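Ferritin like protein (Caulobacter vibrioides, PDB 3HL1) is of unknown function but probably binds metal, as many ferritin-like helical proteins do. Local coordinates at residues Ile26-Thr31 with Asn116-Ile121; Ile47-Tyr52 with Phe234-Phe239. All coordinates share one frame; numbering follows the deposited sequence. Where two conformers were deposited one is given.

Interaction 1: residues Ile26-Thr31 with Asn116-Ile121; sequences IPYYLT and NTMCLI
Two tyrosine rings on helix 8-35 meet helix 112-121 in different ways. Tyr29 takes the terminal methyl of Met118, a selenomethionine, over one face: CE sits 4.0 Å from the ring centroid and 27° off its normal, a CH-pi contact. The bend at chi3 (76°) goes with this placement, while SE stands obliquely to the same ring in a Met-aromatic contact. At the edge of the Tyr29 ring lies Ile121 CD1, 4.0 Å from Tyr29 CE1, and the two side chains reach tip to tip, with Tyr29 OH 3.5 Å from Ile121 CG2. That hydroxyl is held by a hydrogen bond to Glu122 OE2. Tyr28 receives Met118 CG at its edge, so Met118 serves both rings. Thr117 crosses Tyr28 at about a right angle, its CB 3.2 Å from Tyr28 OH. The buried hydroxyls find partners beyond the two segments: Tyr28 OH bonds to Ser104 O, and Thr117 OG1 to Thr113 O and to Ser104 N. With helix directions 145° apart and axes 11.4 Å apart at their closest, this is roughly antiparallel, well inclined, aromatic-rich packing between helices in the core of a ferritin-like helical fold.

Interaction 2: residues Ile47-Tyr52 with Phe234-Phe239; sequences IQAAVY and FQRFDF
From its CB, Phe237 runs with CG anti to the carbonyl carbon (chi1 -59°), a turn that brings the end of the ring closer to helix 42-67 than its root. The far corner does the touching: CZ lies 3.6 Å from Ala50 CB, which points toward 234-239, and Phe237 CE1 is 4.2 Å from Ile47 CG1. Both aliphatic groups approach the ring obliquely. The CB of Ile47 points away from 234-239, and its CG1 is what comes nearest the ring. One residue earlier, Arg236 stretches out from CG to NE and lays its head beside Ala49, with NH1 3.4 Å from Ala49 CB. The guanidinium is tethered by a hydrogen bond from NE to Trp231 O, and NH1 adds a weak one to Leu46 O. An apolar centre is thus bordered by a charged group at a partly exposed margin. Ala49 meets Arg236 and Ala50 meets Phe237 across axes 10.7 Å apart whose directions differ by 152°. Helix 233-242 therefore lies roughly antiparallel to helix 42-67, while Phe237 also meets Tyr29 of helix 8-35 edge-to-face and packs against helix 112-121.

In the fold
Starting at the N terminus, the chain lays down 26-31 on helix 8-35 and then 47-52 on helix 42-67, the next helix along. Interaction 1 closes a loop of 84 residues when 116-121 returns to 26-31; interaction 2 closes a much longer one, 181 residues, when 234-239 reaches back to 47-52. Since the segments alternate, the two loops cross rather than nest. Their centres lie about 9 Å apart, and the later partners touch directly: Met118 O is 3.5 Å from Phe237 CD2, and Cys119 SG meets the backbone of 237-238. Four helices are thereby joined into one connected core, two consecutive early helices being covered by two shorter, later ones.

Interaction 1: residues Ile26-Thr31 with Asn116-Ile121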
loop_
_atom_site.group_PDB
_atom_site.type_symbol
_atom_site.label_atom_id
_atom_site.label_comp_id
_atom_site.label_asym_id
_atom_site.label_seq_id
_atom_site.Cartn_x
_atom_site.Cartn_y
_atom_site.Cartn_z
ATOM N N ILE A 26 -2.074 -1.428 -3.382
ATOM C CA ILE A 26 -2.870 -0.596 -4.267
ATOM C C ILE A 26 -3.528 -1.405 -5.406
ATOM O O ILE A 26 -4.763 -1.370 -5.539
ATOM C CB ILE A 26 -2.063 0.669 -4.735
ATOM C CG1 ILE A 26 -1.830 1.555 -3.479
ATOM C CG2 ILE A 26 -2.808 1.416 -5.852
ATOM C CD1 ILE A 26 -0.813 2.621 -3.613
ATOM N N PRO A 27 -2.724 -2.116 -6.251
ATOM C CA PRO A 27 -3.378 -3.004 -7.212
ATOM C C PRO A 27 -4.274 -4.072 -6.604
ATOM O O PRO A 27 -5.307 -4.383 -7.192
ATOM C CB PRO A 27 -2.208 -3.593 -8.031
ATOM C CG PRO A 27 -1.111 -2.602 -7.884
ATOM C CD PRO A 27 -1.257 -2.125 -6.448
ATOM N N TYR A 28 -3.923 -4.594 -5.409
ATOM C CA TYR A 28 -4.759 -5.546 -4.711
ATOM C C TYR A 28 -6.160 -4.971 -4.428
ATOM O O TYR A 28 -7.123 -5.597 -4.785
ATOM C CB TYR A 28 -4.099 -6.058 -3.404
ATOM C CG TYR A 28 -4.650 -7.386 -2.935
ATOM C CD1 TYR A 28 -5.798 -7.436 -2.132
ATOM C CD2 TYR A 28 -4.056 -8.607 -3.331
ATOM C CE1 TYR A 28 -6.333 -8.664 -1.719
ATOM C CE2 TYR A 28 -4.587 -9.842 -2.920
ATOM C CZ TYR A 28 -5.712 -9.845 -2.114
ATOM O OH TYR A 28 -6.252 -11.002 -1.763
ATOM N N TYR A 29 -6.234 -3.845 -3.747
ATOM C CA TYR A 29 -7.452 -3.189 -3.389
ATOM C C TYR A 29 -8.196 -2.692 -4.623
ATOM O O TYR A 29 -9.405 -2.724 -4.655
ATOM C CB TYR A 29 -7.192 -1.996 -2.467
ATOM C CG TYR A 29 -6.701 -2.297 -1.062
ATOM C CD1 TYR A 29 -6.275 -3.584 -0.675
ATOM C CD2 TYR A 29 -6.440 -1.238 -0.184
ATOM C CE1 TYR A 29 -5.778 -3.823 0.597
ATOM C CE2 TYR A 29 -5.865 -1.466 1.072
ATOM C CZ TYR A 29 -5.554 -2.747 1.469
ATOM O OH TYR A 29 -4.967 -2.956 2.726
ATOM N N LEU A 30 -7.480 -2.155 -5.603
ATOM C CA LEU A 30 -8.108 -1.644 -6.816
ATOM C C LEU A 30 -8.807 -2.751 -7.587
ATOM O O LEU A 30 -9.924 -2.560 -8.125
ATOM C CB LEU A 30 -7.084 -0.959 -7.740
ATOM C CG LEU A 30 -6.637 0.470 -7.370
ATOM C CD1 LEU A 30 -5.419 0.909 -8.258
ATOM C CD2 LEU A 30 -7.846 1.474 -7.396
ATOM N N THR A 31 -8.144 -3.900 -7.665
ATOM C CA THR A 31 -8.678 -5.097 -8.335
ATOM C C THR A 31 -9.988 -5.543 -7.685
ATOM O O THR A 31 -10.963 -5.760 -8.399
ATOM C CB THR A 31 -7.629 -6.219 -8.405
ATOM O OG1 THR A 31 -6.500 -5.702 -9.121
ATOM C CG2 THR A 31 -8.218 -7.463 -9.146
ATOM N N ASN A 116 -10.734 -11.424 3.389
ATOM C CA ASN A 116 -9.864 -11.944 4.456
ATOM C C ASN A 116 -8.410 -11.425 4.389
ATOM O O ASN A 116 -7.833 -11.018 5.440
ATOM C CB ASN A 116 -9.826 -13.491 4.471
ATOM C CG ASN A 116 -11.043 -14.102 5.124
ATOM O OD1 ASN A 116 -11.728 -13.462 5.941
ATOM N ND2 ASN A 116 -11.340 -15.347 4.750
ATOM N N THR A 117 -7.833 -11.475 3.191
ATOM C CA THR A 117 -6.487 -10.948 2.910
ATOM C C THR A 117 -6.365 -9.457 3.258
ATOM O O THR A 117 -5.378 -9.048 3.832
ATOM C CB THR A 117 -6.109 -11.199 1.459
ATOM O OG1 THR A 117 -6.346 -12.577 1.148
ATOM C CG2 THR A 117 -4.613 -10.829 1.202
HETATM N N MSE A 118 -7.378 -8.657 2.886
HETATM C CA MSE A 118 -7.434 -7.223 3.234
HETATM C C MSE A 118 -7.444 -6.976 4.749
HETATM O O MSE A 118 -6.713 -6.099 5.239
HETATM C CB MSE A 118 -8.610 -6.566 2.519
HETATM C CG MSE A 118 -8.368 -6.585 1.044
HETATM SE SE MSE A 118 -9.898 -5.966 0.047
HETATM C CE MSE A 118 -9.739 -4.301 0.337
ATOM N N CYS A 119 -8.147 -7.844 5.480
ATOM C CA CYS A 119 -8.175 -7.812 6.953
ATOM C C CYS A 119 -6.803 -8.160 7.529
ATOM O O CYS A 119 -6.308 -7.493 8.444
ATOM C CB CYS A 119 -9.231 -8.759 7.531
ATOM S SG CYS A 119 -10.946 -8.231 7.269
ATOM N N LEU A 120 -6.167 -9.165 6.955
ATOM C CA LEU A 120 -4.810 -9.574 7.336
ATOM C C LEU A 120 -3.772 -8.479 7.098
ATOM O O LEU A 120 -2.949 -8.197 7.968
ATOM C CB LEU A 120 -4.429 -10.818 6.537
ATOM C CG LEU A 120 -4.974 -12.140 7.048
ATOM C CD1 LEU A 120 -4.822 -13.191 5.983
ATOM C CD2 LEU A 120 -4.224 -12.533 8.298
ATOM N N ILE A 121 -3.820 -7.854 5.945
ATOM C CA ILE A 121 -2.850 -6.784 5.612
ATOM C C ILE A 121 -2.902 -5.681 6.652
ATOM O O ILE A 121 -1.870 -5.168 7.044
ATOM C CB ILE A 121 -3.122 -6.193 4.227
ATOM C CG1 ILE A 121 -2.702 -7.156 3.133
ATOM C CG2 ILE A 121 -2.371 -4.880 4.011
ATOM C CD1 ILE A 121 -3.509 -6.893 1.830
#

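Interaction 2: residues Ile47-Tyr52 with Phe234-Phe239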
loop_
_atom_site.group_PDB
_atom_site.type_symbol
_atom_site.label_atom_id
_atom_site.label_comp_id
_atom_site.label_asym_id
_atom_site.label_seq_id
_atom_site.Cartn_x
_atom_site.Cartn_y
_atom_site.Cartn_z
ATOM N N ILE A 47 -13.844 0.723 0.216
ATOM C CA ILE A 47 -12.579 0.342 -0.425
ATOM C C ILE A 47 -11.905 1.479 -1.209
ATOM O O ILE A 47 -10.675 1.657 -1.167
ATOM C CB ILE A 47 -12.754 -0.919 -1.302
ATOM C CG1 ILE A 47 -13.080 -2.105 -0.400
ATOM C CG2 ILE A 47 -11.450 -1.237 -2.110
ATOM C CD1 ILE A 47 -13.524 -3.415 -1.163
ATOM N N GLN A 48 -12.711 2.226 -1.947
ATOM C CA GLN A 48 -12.240 3.368 -2.680
ATOM C C GLN A 48 -11.519 4.363 -1.783
ATOM O O GLN A 48 -10.407 4.785 -2.091
ATOM C CB GLN A 48 -13.417 4.014 -3.382
ATOM C CG GLN A 48 -13.053 5.149 -4.265
ATOM C CD GLN A 48 -14.294 5.749 -4.881
ATOM O OE1 GLN A 48 -14.407 5.812 -6.086
ATOM N NE2 GLN A 48 -15.261 6.100 -4.053
ATOM N N ALA A 49 -12.103 4.710 -0.648
ATOM C CA ALA A 49 -11.488 5.667 0.252
ATOM C C ALA A 49 -10.160 5.089 0.768
ATOM O O ALA A 49 -9.145 5.801 0.834
ATOM C CB ALA A 49 -12.451 6.047 1.414
ATOM N N ALA A 50 -10.147 3.783 1.058
ATOM C CA ALA A 50 -8.938 3.102 1.534
ATOM C C ALA A 50 -7.803 3.119 0.526
ATOM O O ALA A 50 -6.640 3.333 0.881
ATOM C CB ALA A 50 -9.234 1.608 1.942
ATOM N N VAL A 51 -8.131 2.899 -0.731
ATOM C CA VAL A 51 -7.177 2.929 -1.856
ATOM C C VAL A 51 -6.492 4.292 -1.944
ATOM O O VAL A 51 -5.272 4.424 -2.096
ATOM C CB VAL A 51 -7.863 2.722 -3.225
ATOM C CG1 VAL A 51 -6.919 3.181 -4.379
ATOM C CG2 VAL A 51 -8.264 1.288 -3.405
ATOM N N TYR A 52 -7.300 5.336 -1.856
ATOM C CA TYR A 52 -6.812 6.696 -1.888
ATOM C C TYR A 52 -5.883 6.959 -0.709
ATOM O O TYR A 52 -4.883 7.626 -0.866
ATOM C CB TYR A 52 -7.972 7.713 -1.869
ATOM C CG TYR A 52 -8.862 7.703 -3.123
ATOM C CD1 TYR A 52 -8.471 7.054 -4.309
ATOM C CD2 TYR A 52 -10.090 8.363 -3.126
ATOM C CE1 TYR A 52 -9.284 7.049 -5.448
ATOM C CE2 TYR A 52 -10.910 8.387 -4.275
ATOM C CZ TYR A 52 -10.492 7.734 -5.425
ATOM O OH TYR A 52 -11.303 7.756 -6.539
ATOM N N PHE A 234 -8.531 -1.560 8.858
ATOM C CA PHE A 234 -8.826 -2.860 9.454
ATOM C C PHE A 234 -10.312 -2.949 9.788
ATOM O O PHE A 234 -11.012 -3.868 9.346
ATOM C CB PHE A 234 -8.004 -3.131 10.711
ATOM C CG PHE A 234 -8.283 -4.476 11.288
ATOM C CD1 PHE A 234 -7.904 -5.631 10.595
ATOM C CD2 PHE A 234 -8.970 -4.621 12.474
ATOM C CE1 PHE A 234 -8.185 -6.885 11.086
ATOM C CE2 PHE A 234 -9.238 -5.877 12.963
ATOM C CZ PHE A 234 -8.846 -7.012 12.267
ATOM N N GLN A 235 -10.798 -1.975 10.546
ATOM C CA GLN A 235 -12.203 -1.973 10.944
ATOM C C GLN A 235 -13.145 -1.973 9.724
ATOM O O GLN A 235 -14.074 -2.772 9.655
ATOM C CB GLN A 235 -12.446 -0.800 11.887
ATOM C CG GLN A 235 -11.982 -1.084 13.341
ATOM C CD GLN A 235 -10.562 -0.563 13.694
ATOM O OE1 GLN A 235 -9.578 -0.803 12.977
ATOM N NE2 GLN A 235 -10.464 0.131 14.838
ATOM N N ARG A 236 -12.877 -1.112 8.754
ATOM C CA ARG A 236 -13.634 -1.072 7.492
ATOM C C ARG A 236 -13.774 -2.443 6.841
ATOM O O ARG A 236 -14.861 -2.845 6.424
ATOM C CB ARG A 236 -12.889 -0.213 6.448
ATOM C CG ARG A 236 -12.903 1.272 6.638
ATOM C CD ARG A 236 -12.025 1.854 5.528
ATOM N NE ARG A 236 -11.664 3.239 5.779
ATOM C CZ ARG A 236 -12.178 4.284 5.148
ATOM N NH1 ARG A 236 -13.083 4.138 4.184
ATOM N NH2 ARG A 236 -11.765 5.497 5.485
ATOM N N PHE A 237 -12.635 -3.134 6.710
ATOM C CA PHE A 237 -12.557 -4.417 6.021
ATOM C C PHE A 237 -13.179 -5.536 6.830
ATOM O O PHE A 237 -13.818 -6.395 6.266
ATOM C CB PHE A 237 -11.104 -4.762 5.606
ATOM C CG PHE A 237 -10.448 -3.712 4.674
ATOM C CD1 PHE A 237 -11.217 -2.876 3.860
ATOM C CD2 PHE A 237 -9.042 -3.585 4.613
ATOM C CE1 PHE A 237 -10.610 -1.933 3.026
ATOM C CE2 PHE A 237 -8.447 -2.643 3.801
ATOM C CZ PHE A 237 -9.217 -1.824 2.997
ATOM N N ASP A 238 -13.015 -5.501 8.150
ATOM C CA ASP A 238 -13.690 -6.460 9.025
ATOM C C ASP A 238 -15.213 -6.272 8.937
ATOM O O ASP A 238 -15.969 -7.225 8.958
ATOM C CB ASP A 238 -13.164 -6.311 10.445
ATOM C CG ASP A 238 -13.656 -7.413 11.374
ATOM O OD1 ASP A 238 -13.507 -8.613 11.039
ATOM O OD2 ASP A 238 -14.201 -7.051 12.434
ATOM N N PHE A 239 -15.656 -5.031 8.798
ATOM C CA PHE A 239 -17.067 -4.738 8.576
ATOM C C PHE A 239 -17.593 -5.435 7.326
ATOM O O PHE A 239 -18.619 -6.110 7.365
ATOM C CB PHE A 239 -17.276 -3.233 8.474
ATOM C CG PHE A 239 -18.681 -2.843 8.134
ATOM C CD1 PHE A 239 -19.644 -2.694 9.147
ATOM C CD2 PHE A 239 -19.044 -2.590 6.819
ATOM C CE1 PHE A 239 -20.970 -2.321 8.841
ATOM C CE2 PHE A 239 -20.362 -2.225 6.503
ATOM C CZ PHE A 239 -21.322 -2.078 7.530
#